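Local coordinates for TerD domain-containing protein (Streptomyces avermitilis, PDB 2QNG), which is of unknown cellular function but binds two calcium ions within a beta-sandwich domain of the TerD family, at residues V33-K38 and P135-R140; L51-A56 and W96-T101; D79-L84 and L104-S109; R113-V118 and A159-E164. All coordinates share one frame; numbering follows the deposited sequence.

Contact 1. Residues V33-K38 and P135-R140; sequences VELAVK and PGLRMR
E34 on residues 33-38 meets two arginines of residues 135-140, and its side chain shows how one carboxylate can tie an antiparallel strand pair together. CB lies 4.1 Å from R140 O, within the hydrogen-bonded pair that E34 forms with R140. The chain then runs extended, CG anti to the main-chain nitrogen (chi1 -179°), and CG packs on V99; E34 CD lies 3.6 Å from R140 NE. At the tip the two oxygens part company. E34 OE1 is taken side-on by R140: NH2 approaches at 3.0 Å on the syn lone pair, while NE, also 3.0 Å from E34 OE1, comes from above the carboxylate plane. E34 OE2 turns to R138 NH2 at 3.2 Å, and a water 2.8 Å from E34 OE2 also bonds R138 NE and R138 O. The carboxylate stands 71° from the plane of the R140 guanidinium, and R138 NH2 lies over the centre of one face of that guanidinium. This is a salt-bridge network in which E34 answers both arginines. Beneath them the backbone zips regularly, as from A36 N to R138 O (2.8 Å). The opposite face carries L35, V37, L137 and M139, buried in the sandwich interior. Strand 98-102 borders strand 33-40 on its other side, V162 of strand 159-167 meets L35 and L137, and I53 of strand 51-59 packs on L35 and V37.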
loop_
_atom_site.group_PDB
_atom_site.type_symbol
_atom_site.label_atom_id
_atom_site.label_comp_id
_atom_site.label_asym_id
_atom_site.label_seq_id
_atom_site.Cartn_x
_atom_site.Cartn_y
_atom_site.Cartn_z
ATOM N N VAL A 33 -2.366 11.877 -2.101
ATOM C CA VAL A 33 -2.976 10.615 -2.544
ATOM C C VAL A 33 -3.677 9.977 -1.352
ATOM O O VAL A 33 -3.178 10.024 -0.222
ATOM C CB VAL A 33 -1.886 9.629 -3.093
ATOM C CG1 VAL A 33 -2.402 8.221 -3.398
ATOM C CG2 VAL A 33 -1.251 10.223 -4.324
ATOM N N GLU A 34 -4.815 9.365 -1.628
ATOM C CA GLU A 34 -5.468 8.506 -0.652
ATOM C C GLU A 34 -5.505 7.115 -1.247
ATOM O O GLU A 34 -5.945 6.954 -2.376
ATOM C CB GLU A 34 -6.884 9.009 -0.388
ATOM C CG GLU A 34 -7.754 8.244 0.632
ATOM C CD GLU A 34 -9.264 8.429 0.329
ATOM O OE1 GLU A 34 -9.672 9.625 0.325
ATOM O OE2 GLU A 34 -9.990 7.411 0.042
ATOM N N LEU A 35 -5.023 6.120 -0.504
ATOM C CA LEU A 35 -5.161 4.731 -0.926
ATOM C C LEU A 35 -6.161 4.067 0.029
ATOM O O LEU A 35 -5.949 4.074 1.231
ATOM C CB LEU A 35 -3.795 4.032 -0.850
ATOM C CG LEU A 35 -3.787 2.514 -1.044
ATOM C CD1 LEU A 35 -4.493 1.962 -2.289
ATOM C CD2 LEU A 35 -2.345 2.031 -1.026
ATOM N N ALA A 36 -7.238 3.498 -0.511
ATOM C CA ALA A 36 -8.240 2.840 0.323
ATOM C C ALA A 36 -8.354 1.376 -0.073
ATOM O O ALA A 36 -8.247 1.063 -1.262
ATOM C CB ALA A 36 -9.583 3.540 0.139
ATOM N N VAL A 37 -8.562 0.502 0.921
ATOM C CA VAL A 37 -8.650 -0.942 0.677
ATOM C C VAL A 37 -9.867 -1.464 1.423
ATOM O O VAL A 37 -10.153 -1.021 2.539
ATOM C CB VAL A 37 -7.340 -1.635 1.122
ATOM C CG1 VAL A 37 -7.412 -3.157 0.948
ATOM C CG2 VAL A 37 -6.191 -1.076 0.306
ATOM N N LYS A 38 -10.575 -2.398 0.787
ATOM C CA LYS A 38 -11.754 -3.023 1.383
ATOM C C LYS A 38 -11.713 -4.525 1.169
ATOM O O LYS A 38 -11.080 -5.015 0.221
ATOM C CB LYS A 38 -13.052 -2.459 0.782
ATOM C CG LYS A 38 -13.401 -3.034 -0.599
ATOM C CD LYS A 38 -14.322 -2.121 -1.405
ATOM C CE LYS A 38 -15.765 -2.220 -0.985
ATOM N NZ LYS A 38 -16.508 -0.944 -1.280
ATOM N N PRO A 135 -11.876 -8.466 -2.222
ATOM C CA PRO A 135 -10.912 -7.391 -1.954
ATOM C C PRO A 135 -10.994 -6.314 -3.022
ATOM O O PRO A 135 -11.313 -6.587 -4.192
ATOM C CB PRO A 135 -9.556 -8.101 -2.067
ATOM C CG PRO A 135 -9.803 -9.209 -3.086
ATOM C CD PRO A 135 -11.204 -9.684 -2.723
ATOM N N GLY A 136 -10.693 -5.095 -2.629
ATOM C CA GLY A 136 -10.711 -3.989 -3.587
ATOM C C GLY A 136 -9.813 -2.891 -3.106
ATOM O O GLY A 136 -9.594 -2.739 -1.888
ATOM N N LEU A 137 -9.320 -2.108 -4.060
ATOM C CA LEU A 137 -8.565 -0.914 -3.717
ATOM C C LEU A 137 -8.982 0.246 -4.599
ATOM O O LEU A 137 -9.396 0.050 -5.742
ATOM C CB LEU A 137 -7.047 -1.169 -3.829
ATOM C CG LEU A 137 -6.437 -1.308 -5.215
ATOM C CD1 LEU A 137 -6.031 0.064 -5.803
ATOM C CD2 LEU A 137 -5.227 -2.211 -5.142
ATOM N N ARG A 138 -8.785 1.453 -4.081
ATOM C CA ARG A 138 -8.970 2.683 -4.849
ATOM C C ARG A 138 -7.889 3.659 -4.445
ATOM O O ARG A 138 -7.636 3.849 -3.266
ATOM C CB ARG A 138 -10.346 3.315 -4.559
ATOM C CG ARG A 138 -10.662 4.562 -5.395
ATOM C CD ARG A 138 -11.957 5.229 -4.905
ATOM N NE ARG A 138 -11.823 5.761 -3.540
ATOM C CZ ARG A 138 -12.830 6.330 -2.871
ATOM N NH1 ARG A 138 -14.015 6.418 -3.447
ATOM N NH2 ARG A 138 -12.653 6.797 -1.644
HETATM N N MSE A 139 -7.302 4.298 -5.433
HETATM C CA MSE A 139 -6.367 5.375 -5.163
HETATM C C MSE A 139 -6.879 6.627 -5.825
HETATM O O MSE A 139 -7.316 6.581 -6.970
HETATM C CB MSE A 139 -4.975 5.059 -5.683
HETATM C CG MSE A 139 -4.100 4.436 -4.647
HETATM SE SE MSE A 139 -2.327 4.031 -5.294
HETATM C CE MSE A 139 -2.850 2.674 -6.567
ATOM N N ARG A 140 -6.833 7.730 -5.075
ATOM C CA ARG A 140 -7.245 8.986 -5.668
ATOM C C ARG A 140 -6.416 10.168 -5.193
ATOM O O ARG A 140 -5.684 10.101 -4.190
ATOM C CB ARG A 140 -8.720 9.237 -5.428
ATOM C CG ARG A 140 -9.033 9.436 -3.991
ATOM C CD ARG A 140 -10.497 9.687 -3.820
ATOM N NE ARG A 140 -10.811 10.025 -2.440
ATOM C CZ ARG A 140 -12.026 10.376 -2.027
ATOM N NH1 ARG A 140 -13.039 10.417 -2.889
ATOM N NH2 ARG A 140 -12.226 10.678 -0.754
HETATM O O HOH W 1 -9.196 6.238 -2.419
#

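Contact 2. Residues L51-A56 and W96-T101. With CA (calcium ion), chain C; CA (calcium ion), chain B.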
loop_
_atom_site.group_PDB
_atom_site.type_symbol
_atom_site.label_atom_id
_atom_site.label_comp_id
_atom_site.label_asym_id
_atom_site.label_seq_id
_atom_site.Cartn_x
_atom_site.Cartn_y
_atom_site.Cartn_z
ATOM N N LEU A 51 -5.962 -7.430 6.046
ATOM C CA LEU A 51 -5.101 -6.773 5.080
ATOM C C LEU A 51 -4.552 -5.514 5.719
ATOM O O LEU A 51 -5.278 -4.849 6.480
ATOM C CB LEU A 51 -5.869 -6.408 3.786
ATOM C CG LEU A 51 -6.106 -7.550 2.766
ATOM C CD1 LEU A 51 -6.790 -8.806 3.351
ATOM C CD2 LEU A 51 -6.880 -7.026 1.564
ATOM N N ASP A 52 -3.295 -5.190 5.412
ATOM C CA ASP A 52 -2.703 -3.948 5.896
ATOM C C ASP A 52 -2.126 -3.168 4.732
ATOM O O ASP A 52 -1.435 -3.732 3.883
ATOM C CB ASP A 52 -1.555 -4.229 6.865
ATOM C CG ASP A 52 -2.027 -4.764 8.214
ATOM O OD1 ASP A 52 -3.172 -4.554 8.616
ATOM O OD2 ASP A 52 -1.211 -5.378 8.920
ATOM N N ILE A 53 -2.370 -1.851 4.722
ATOM C CA ILE A 53 -1.710 -0.960 3.765
ATOM C C ILE A 53 -0.332 -0.603 4.333
ATOM O O ILE A 53 -0.187 -0.329 5.538
ATOM C CB ILE A 53 -2.521 0.325 3.553
ATOM C CG1 ILE A 53 -3.928 -0.005 3.049
ATOM C CG2 ILE A 53 -1.790 1.228 2.580
ATOM C CD1 ILE A 53 -4.840 1.218 2.962
ATOM N N VAL A 54 0.660 -0.617 3.445
ATOM C CA VAL A 54 2.005 -0.201 3.846
ATOM C C VAL A 54 2.591 0.693 2.767
ATOM O O VAL A 54 2.347 0.508 1.571
ATOM C CB VAL A 54 2.941 -1.411 4.180
ATOM C CG1 VAL A 54 3.003 -2.339 3.030
ATOM C CG2 VAL A 54 4.346 -0.934 4.561
ATOM N N ALA A 55 3.321 1.715 3.222
ATOM C CA ALA A 55 4.031 2.598 2.295
ATOM C C ALA A 55 5.506 2.623 2.651
ATOM O O ALA A 55 5.859 2.534 3.829
ATOM C CB ALA A 55 3.454 3.998 2.331
ATOM N N ALA A 56 6.347 2.803 1.635
ATOM C CA ALA A 56 7.779 2.923 1.842
ATOM C C ALA A 56 8.292 4.107 1.061
ATOM O O ALA A 56 7.860 4.330 -0.075
ATOM C CB ALA A 56 8.508 1.644 1.450
ATOM N N TRP A 96 -14.915 1.394 2.855
ATOM C CA TRP A 96 -13.459 1.231 2.916
ATOM C C TRP A 96 -13.019 0.847 4.324
ATOM O O TRP A 96 -13.405 1.492 5.294
ATOM C CB TRP A 96 -12.788 2.515 2.423
ATOM C CG TRP A 96 -13.161 2.780 0.991
ATOM C CD1 TRP A 96 -14.042 3.718 0.534
ATOM C CD2 TRP A 96 -12.764 2.008 -0.159
ATOM N NE1 TRP A 96 -14.177 3.601 -0.825
ATOM C CE2 TRP A 96 -13.424 2.552 -1.280
ATOM C CE3 TRP A 96 -11.906 0.929 -0.347
ATOM C CZ2 TRP A 96 -13.230 2.053 -2.580
ATOM C CZ3 TRP A 96 -11.728 0.417 -1.628
ATOM C CH2 TRP A 96 -12.390 0.981 -2.726
ATOM N N ASP A 97 -12.254 -0.240 4.432
ATOM C CA ASP A 97 -11.835 -0.749 5.737
ATOM C C ASP A 97 -10.529 -0.148 6.230
ATOM O O ASP A 97 -10.338 0.010 7.437
ATOM C CB ASP A 97 -11.696 -2.275 5.697
ATOM C CG ASP A 97 -13.003 -2.955 5.387
ATOM O OD1 ASP A 97 -13.953 -2.860 6.207
ATOM O OD2 ASP A 97 -13.108 -3.602 4.337
ATOM N N GLU A 98 -9.638 0.205 5.308
ATOM C CA GLU A 98 -8.353 0.765 5.709
ATOM C C GLU A 98 -7.964 1.806 4.675
ATOM O O GLU A 98 -8.115 1.590 3.473
ATOM C CB GLU A 98 -7.337 -0.377 5.839
ATOM C CG GLU A 98 -5.970 -0.010 6.409
ATOM C CD GLU A 98 -5.263 -1.205 7.068
ATOM O OE1 GLU A 98 -5.918 -2.044 7.739
ATOM O OE2 GLU A 98 -4.029 -1.289 6.944
ATOM N N VAL A 99 -7.517 2.965 5.160
ATOM C CA VAL A 99 -7.272 4.122 4.313
ATOM C C VAL A 99 -5.964 4.751 4.745
ATOM O O VAL A 99 -5.734 4.926 5.937
ATOM C CB VAL A 99 -8.415 5.170 4.426
ATOM C CG1 VAL A 99 -8.163 6.345 3.492
ATOM C CG2 VAL A 99 -9.795 4.528 4.144
HETATM N N MSE A 100 -5.125 5.080 3.763
HETATM C CA MSE A 100 -3.871 5.794 4.039
HETATM C C MSE A 100 -3.767 7.032 3.181
HETATM O O MSE A 100 -4.180 7.038 2.033
HETATM C CB MSE A 100 -2.664 4.899 3.777
HETATM C CG MSE A 100 -1.331 5.603 3.991
HETATM SE SE MSE A 100 0.199 4.426 3.680
HETATM C CE MSE A 100 0.064 3.225 5.246
ATOM N N THR A 101 -3.223 8.086 3.776
ATOM C CA THR A 101 -3.000 9.347 3.080
ATOM C C THR A 101 -1.502 9.597 2.889
ATOM O O THR A 101 -0.717 9.391 3.819
ATOM C CB THR A 101 -3.596 10.478 3.906
ATOM O OG1 THR A 101 -5.009 10.253 4.039
ATOM C CG2 THR A 101 -3.390 11.847 3.248
HETATM CA CA CA C . -5.397 -4.401 8.748
HETATM CA CA CA B . -15.282 -4.564 4.854
HETATM O O HOH W 2 -0.976 -1.057 8.033
HETATM O O HOH W 3 -15.905 -3.468 2.868
HETATM O O HOH W 4 -17.176 -5.928 4.351
HETATM O O HOH W 5 -4.765 -3.484 10.802
#
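E98 reaches across from residues 96-101 to residues 51-56 with its carboxylate, and metal ligation is the first kind of bond it makes there. E98 OE1 binds a calcium ion at 2.6 Å; the same ion takes L51 O at 2.3 Å and D52 OD1 at 2.2 Å, together with a water. D50 and S88 complete the site, and Q121 hydrogen-bonds D52 OD2, consistent with holding that carboxylate toward the metal. Hydrogen bonding is the second kind. The other oxygen, E98 OE2, accepts a hydrogen bond from I53 N at 2.8 Å with a fairly straight N-H (160°), the donor standing above the carboxylate plane, and a water joins E98 OE2 to I53 O. With CG anti to the backbone N (chi1 -173°), the extended E98 chain slides antiparallel past the I53 side chain, whose CD1 lies 3.8 Å from E98 CG. Apolar packing is the third kind: the selenium of M100 rests 3.5 Å from A55 CB, and its methyl end nears I53 CG2. D97, next to E98, uses both carboxylate oxygens on a second calcium with W39, G91 and G93; facing V37, the two acidic residues form a classic beta bulge. Segments 51-56 and 98-101, nearly parallel with axes 7.4 Å apart at closest approach, come one from each sheet and mark the metal-binding end of this TerD-family beta sandwich.

Contact 3. Residues D79-L84 and L104-S109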
loop_
_atom_site.group_PDB
_atom_site.type_symbol
_atom_site.label_atom_id
_atom_site.label_comp_id
_atom_site.label_asym_id
_atom_site.label_seq_id
_atom_site.Cartn_x
_atom_site.Cartn_y
_atom_site.Cartn_z
ATOM N N ASP A 79 7.846 12.034 9.879
ATOM C CA ASP A 79 7.625 13.411 9.432
ATOM C C ASP A 79 6.126 13.781 9.329
ATOM O O ASP A 79 5.824 14.912 8.936
ATOM C CB ASP A 79 8.409 13.738 8.100
ATOM C CG ASP A 79 8.117 12.755 6.946
ATOM O OD1 ASP A 79 6.934 12.404 6.797
ATOM O OD2 ASP A 79 9.056 12.357 6.171
ATOM N N GLY A 80 5.209 12.837 9.638
ATOM C CA GLY A 80 3.749 13.076 9.620
ATOM C C GLY A 80 3.096 13.303 8.240
ATOM O O GLY A 80 1.937 13.736 8.129
ATOM N N THR A 81 3.852 13.045 7.184
ATOM C CA THR A 81 3.380 13.349 5.840
ATOM C C THR A 81 2.658 12.173 5.209
ATOM O O THR A 81 1.945 12.365 4.241
ATOM C CB THR A 81 4.524 13.793 4.915
ATOM O OG1 THR A 81 5.506 12.750 4.817
ATOM C CG2 THR A 81 5.185 15.056 5.477
ATOM N N ILE A 82 2.862 10.963 5.735
ATOM C CA ILE A 82 2.205 9.753 5.234
ATOM C C ILE A 82 1.620 9.121 6.480
ATOM O O ILE A 82 2.334 8.963 7.485
ATOM C CB ILE A 82 3.199 8.775 4.588
ATOM C CG1 ILE A 82 3.771 9.361 3.289
ATOM C CG2 ILE A 82 2.541 7.428 4.318
ATOM C CD1 ILE A 82 4.977 8.613 2.712
ATOM N N TYR A 83 0.322 8.817 6.448
ATOM C CA TYR A 83 -0.340 8.372 7.666
ATOM C C TYR A 83 -1.542 7.498 7.376
ATOM O O TYR A 83 -2.270 7.723 6.401
ATOM C CB TYR A 83 -0.741 9.559 8.567
ATOM C CG TYR A 83 -1.456 10.713 7.901
ATOM C CD1 TYR A 83 -2.848 10.814 7.949
ATOM C CD2 TYR A 83 -0.737 11.701 7.216
ATOM C CE1 TYR A 83 -3.520 11.875 7.349
ATOM C CE2 TYR A 83 -1.399 12.768 6.602
ATOM C CZ TYR A 83 -2.784 12.862 6.692
ATOM O OH TYR A 83 -3.422 13.934 6.086
ATOM N N LEU A 84 -1.734 6.506 8.239
ATOM C CA LEU A 84 -2.876 5.636 8.136
ATOM C C LEU A 84 -4.050 6.362 8.807
ATOM O O LEU A 84 -3.941 6.835 9.945
ATOM C CB LEU A 84 -2.567 4.284 8.792
ATOM C CG LEU A 84 -3.567 3.160 8.583
ATOM C CD1 LEU A 84 -3.535 2.673 7.154
ATOM C CD2 LEU A 84 -3.211 2.047 9.532
ATOM N N LEU A 104 2.292 13.783 -0.626
ATOM C CA LEU A 104 3.535 13.708 -1.386
ATOM C C LEU A 104 4.186 15.073 -1.577
ATOM O O LEU A 104 5.420 15.209 -1.543
ATOM C CB LEU A 104 3.272 13.088 -2.760
ATOM C CG LEU A 104 2.837 11.608 -2.797
ATOM C CD1 LEU A 104 2.598 11.150 -4.203
ATOM C CD2 LEU A 104 3.851 10.700 -2.116
ATOM N N ASN A 105 3.362 16.104 -1.779
ATOM C CA ASN A 105 3.902 17.468 -1.937
ATOM C C ASN A 105 4.802 17.877 -0.772
ATOM O O ASN A 105 5.761 18.640 -0.962
ATOM C CB ASN A 105 2.727 18.455 -2.073
ATOM C CG ASN A 105 3.177 19.882 -2.244
ATOM O OD1 ASN A 105 3.883 20.192 -3.176
ATOM N ND2 ASN A 105 2.739 20.755 -1.346
ATOM N N ARG A 106 4.436 17.424 0.435
ATOM C CA ARG A 106 5.164 17.808 1.632
ATOM C C ARG A 106 6.441 17.013 1.888
ATOM O O ARG A 106 7.207 17.390 2.797
ATOM C CB ARG A 106 4.266 17.710 2.867
ATOM C CG ARG A 106 3.091 18.691 2.870
ATOM C CD ARG A 106 2.228 18.460 4.163
ATOM N NE ARG A 106 3.035 18.553 5.392
ATOM C CZ ARG A 106 2.864 17.838 6.511
ATOM N NH1 ARG A 106 1.911 16.908 6.637
ATOM N NH2 ARG A 106 3.680 18.051 7.536
ATOM N N LEU A 107 6.664 15.918 1.155
ATOM C CA LEU A 107 7.894 15.139 1.358
ATOM C C LEU A 107 9.131 15.946 1.006
ATOM O O LEU A 107 9.189 16.601 -0.045
ATOM C CB LEU A 107 7.900 13.870 0.510
ATOM C CG LEU A 107 7.131 12.698 1.066
ATOM C CD1 LEU A 107 7.032 11.585 0.032
ATOM C CD2 LEU A 107 7.788 12.157 2.341
ATOM N N ASP A 108 10.117 15.879 1.891
ATOM C CA ASP A 108 11.391 16.542 1.674
ATOM C C ASP A 108 12.005 16.037 0.369
ATOM O O ASP A 108 11.854 14.871 0.025
ATOM C CB ASP A 108 12.324 16.237 2.850
ATOM C CG ASP A 108 13.663 16.916 2.722
ATOM O OD1 ASP A 108 13.743 18.141 2.964
ATOM O OD2 ASP A 108 14.641 16.218 2.390
ATOM N N SER A 109 12.720 16.900 -0.343
ATOM C CA SER A 109 13.261 16.547 -1.653
ATOM C C SER A 109 14.197 15.338 -1.645
ATOM O O SER A 109 14.368 14.690 -2.684
ATOM C CB SER A 109 13.994 17.736 -2.279
ATOM O OG SER A 109 15.185 18.001 -1.568
HETATM O O HOH W 6 9.687 14.741 4.493
#
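T81 meets R106 and L107 with the two branches of its side chain. Its OG1 lies between the backbone N and the carbonyl carbon (chi1 60°), which sends CG2 to R106 and OG1 to L107. The methyl CG2 sits over the centre of one face of the R106 guanidinium, 3.8 Å from R106 CZ, and equally near R106 CB, so the bent arginine curls around it. The other branch, T81 OG1, faces L107 CD2 at 3.4 Å. L107 CD1 continues the apolar contact toward I82 CD1, 4.5 Å away, while G80 O lies obliquely to R106 NH1. No direct hydrogen bond links the two segments; van der Waals packing carries the contact. A second shell is consistent with these positions. On the T81 side, D79 OD1 accepts a hydrogen bond from T81 N at 3.2 Å through its anti lone pair, an Asx turn just before strand 82-86. On the other side, R106 NH1 is salt-bridged to E103, which also bonds Y83 OH and would help hold the guanidinium over the methyl. A short 3-10 segment, 104-106, precedes L107, with L107 N bonded to L104 O at 3.1 Å. A water bound to D108 N reaches D79 OD2 weakly. The contact lies near one end of the sandwich: I82 packs on M100 and L102 of strand 98-102, L107 on V114 of strand 111-120, and Y69 of strand 69-71 touches both T81 and L107.

Contact 4. Residues R113-V118 and A159-E164; sequences RVVVGV and AATVGE
R113 and E164 bring two flat groups together, and they meet almost at right angles, 85° between guanidinium and carboxylate planes. They sit at one end of an antiparallel strand pair of the beta sandwich, residues 113-118 against 159-164. V115 CG2 lies over the centre of one face of the R113 guanidinium, while E164 stands at its edge with OE2 directed at NE. R113 CG is anti to the backbone N (chi1 179°) and the chain stays extended to NE, which carries that nitrogen out to the carboxylate. The modelled separation of R113 NE and E164 OE2, 2.5 Å, is very short, and E164 has two conformers, so the exact length is doubtful, but the salt bridge is clear. R113 also makes a cation-pi contact with F58, and its NH1 is held by A63 O and G194 O. From V118 to A160 the strand pairing is regular: V118 N binds A160 O at 2.8 Å and A160 N binds V118 O at 2.9 Å. It is less regular further on, where V116 O accepts a hydrogen bond from V162 N at 2.9 Å. V162 and V116 also reach the facing sheet, where L35 touches both. V115 CG1 meets T161 CG2 at 3.7 Å, and the V116 and V162 side chains cross at about a right angle, V116 CG2 to V162 CG2 3.9 Å.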
loop_
_atom_site.group_PDB
_atom_site.type_symbol
_atom_site.label_atom_id
_atom_site.label_comp_id
_atom_site.label_asym_id
_atom_site.label_seq_id
_atom_site.Cartn_x
_atom_site.Cartn_y
_atom_site.Cartn_z
ATOM N N ARG A 113 11.068 8.645 -4.333
ATOM C CA ARG A 113 10.167 7.581 -4.739
ATOM C C ARG A 113 9.417 7.055 -3.538
ATOM O O ARG A 113 9.954 6.997 -2.437
ATOM C CB ARG A 113 10.969 6.462 -5.411
ATOM C CG ARG A 113 10.164 5.250 -5.871
ATOM C CD ARG A 113 11.008 4.376 -6.847
ATOM N NE ARG A 113 10.315 3.149 -7.241
ATOM C CZ ARG A 113 10.508 1.962 -6.666
ATOM N NH1 ARG A 113 11.382 1.827 -5.676
ATOM N NH2 ARG A 113 9.835 0.905 -7.112
ATOM N N VAL A 114 8.144 6.736 -3.768
ATOM C CA VAL A 114 7.286 6.138 -2.742
ATOM C C VAL A 114 6.590 4.949 -3.379
ATOM O O VAL A 114 6.062 5.061 -4.493
ATOM C CB VAL A 114 6.212 7.146 -2.248
ATOM C CG1 VAL A 114 5.277 6.489 -1.194
ATOM C CG2 VAL A 114 6.885 8.353 -1.653
ATOM N N VAL A 115 6.581 3.821 -2.663
ATOM C CA VAL A 115 5.873 2.632 -3.108
ATOM C C VAL A 115 4.783 2.323 -2.097
ATOM O O VAL A 115 5.009 2.400 -0.895
ATOM C CB VAL A 115 6.825 1.407 -3.254
ATOM C CG1 VAL A 115 6.049 0.174 -3.728
ATOM C CG2 VAL A 115 7.916 1.743 -4.287
ATOM N N VAL A 116 3.594 2.011 -2.587
ATOM C CA VAL A 116 2.510 1.582 -1.719
ATOM C C VAL A 116 2.160 0.124 -1.980
ATOM O O VAL A 116 2.334 -0.368 -3.091
ATOM C CB VAL A 116 1.246 2.474 -1.881
ATOM C CG1 VAL A 116 1.494 3.824 -1.287
ATOM C CG2 VAL A 116 0.847 2.629 -3.340
ATOM N N GLY A 117 1.702 -0.563 -0.943
ATOM C CA GLY A 117 1.380 -1.984 -1.071
ATOM C C GLY A 117 0.344 -2.420 -0.081
ATOM O O GLY A 117 -0.049 -1.654 0.816
ATOM N N VAL A 118 -0.087 -3.674 -0.254
ATOM C CA VAL A 118 -1.089 -4.273 0.596
ATOM C C VAL A 118 -0.570 -5.659 0.947
ATOM O O VAL A 118 -0.232 -6.441 0.045
ATOM C CB VAL A 118 -2.456 -4.379 -0.117
ATOM C CG1 VAL A 118 -3.488 -5.108 0.740
ATOM C CG2 VAL A 118 -2.962 -2.987 -0.515
ATOM N N ALA A 159 0.958 -10.749 -0.804
ATOM C CA ALA A 159 1.158 -9.302 -0.698
ATOM C C ALA A 159 1.304 -8.763 -2.112
ATOM O O ALA A 159 1.595 -9.527 -3.051
ATOM C CB ALA A 159 2.394 -8.961 0.129
ATOM N N ALA A 160 1.100 -7.461 -2.288
ATOM C CA ALA A 160 1.305 -6.866 -3.610
ATOM C C ALA A 160 1.693 -5.410 -3.468
ATOM O O ALA A 160 1.140 -4.707 -2.608
ATOM C CB ALA A 160 0.006 -6.969 -4.450
ATOM N N THR A 161 2.629 -4.942 -4.284
ATOM C CA THR A 161 2.728 -3.489 -4.427
ATOM C C THR A 161 1.623 -3.062 -5.402
ATOM O O THR A 161 1.277 -3.811 -6.340
ATOM C CB THR A 161 4.103 -3.050 -4.947
ATOM O OG1 THR A 161 4.378 -3.697 -6.195
ATOM C CG2 THR A 161 5.219 -3.398 -3.944
ATOM N N VAL A 162 1.056 -1.882 -5.150
ATOM C CA VAL A 162 -0.132 -1.464 -5.872
ATOM C C VAL A 162 0.033 -0.119 -6.531
ATOM O O VAL A 162 -0.910 0.443 -7.064
ATOM C CB VAL A 162 -1.410 -1.516 -4.981
ATOM C CG1 VAL A 162 -1.660 -2.950 -4.452
ATOM C CG2 VAL A 162 -1.395 -0.492 -3.805
ATOM N N GLY A 163 1.248 0.394 -6.522
ATOM C CA GLY A 163 1.475 1.706 -7.127
ATOM C C GLY A 163 2.787 2.283 -6.682
ATOM O O GLY A 163 3.299 1.938 -5.625
ATOM N N GLU A 164 3.301 3.184 -7.504
ATOM C CA GLU A 164 4.603 3.793 -7.351
ATOM C C GLU A 164 4.441 5.276 -7.663
ATOM O O GLU A 164 3.691 5.588 -8.602
ATOM C CB GLU A 164 5.511 3.167 -8.416
ATOM C CG GLU A 164 6.936 3.530 -8.297
ATOM C CD GLU A 164 7.775 2.997 -9.435
ATOM O OE1 GLU A 164 7.218 2.470 -10.420
ATOM O OE2 GLU A 164 8.984 3.147 -9.333
#

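Overall arrangement
The four contacts sample both five-stranded antiparallel sheets of one TerD domain. Contact 1 pairs neighbouring strands of the sheet ordered 82-86, 98-102, 33-40, 135-141, 144-149, and contact 4 does so in the other sheet. Their centres are about 11 Å apart across the apolar interior. Contact 2 links strand 51-59 of one sheet to strand 98-102 of the other, its centre about 8 Å from that of contact 1. Contact 3, 15 to 18 Å from the other centres, joins the start of strand 82-86 and the turn before it to the loop between strands 98-102 and 111-120. Along the chain, contacts 2 and 3 fall inside the loop closed by contact 1, whereas contacts 1 and 4 interleave, weaving distant sequence into one calcium-binding unit.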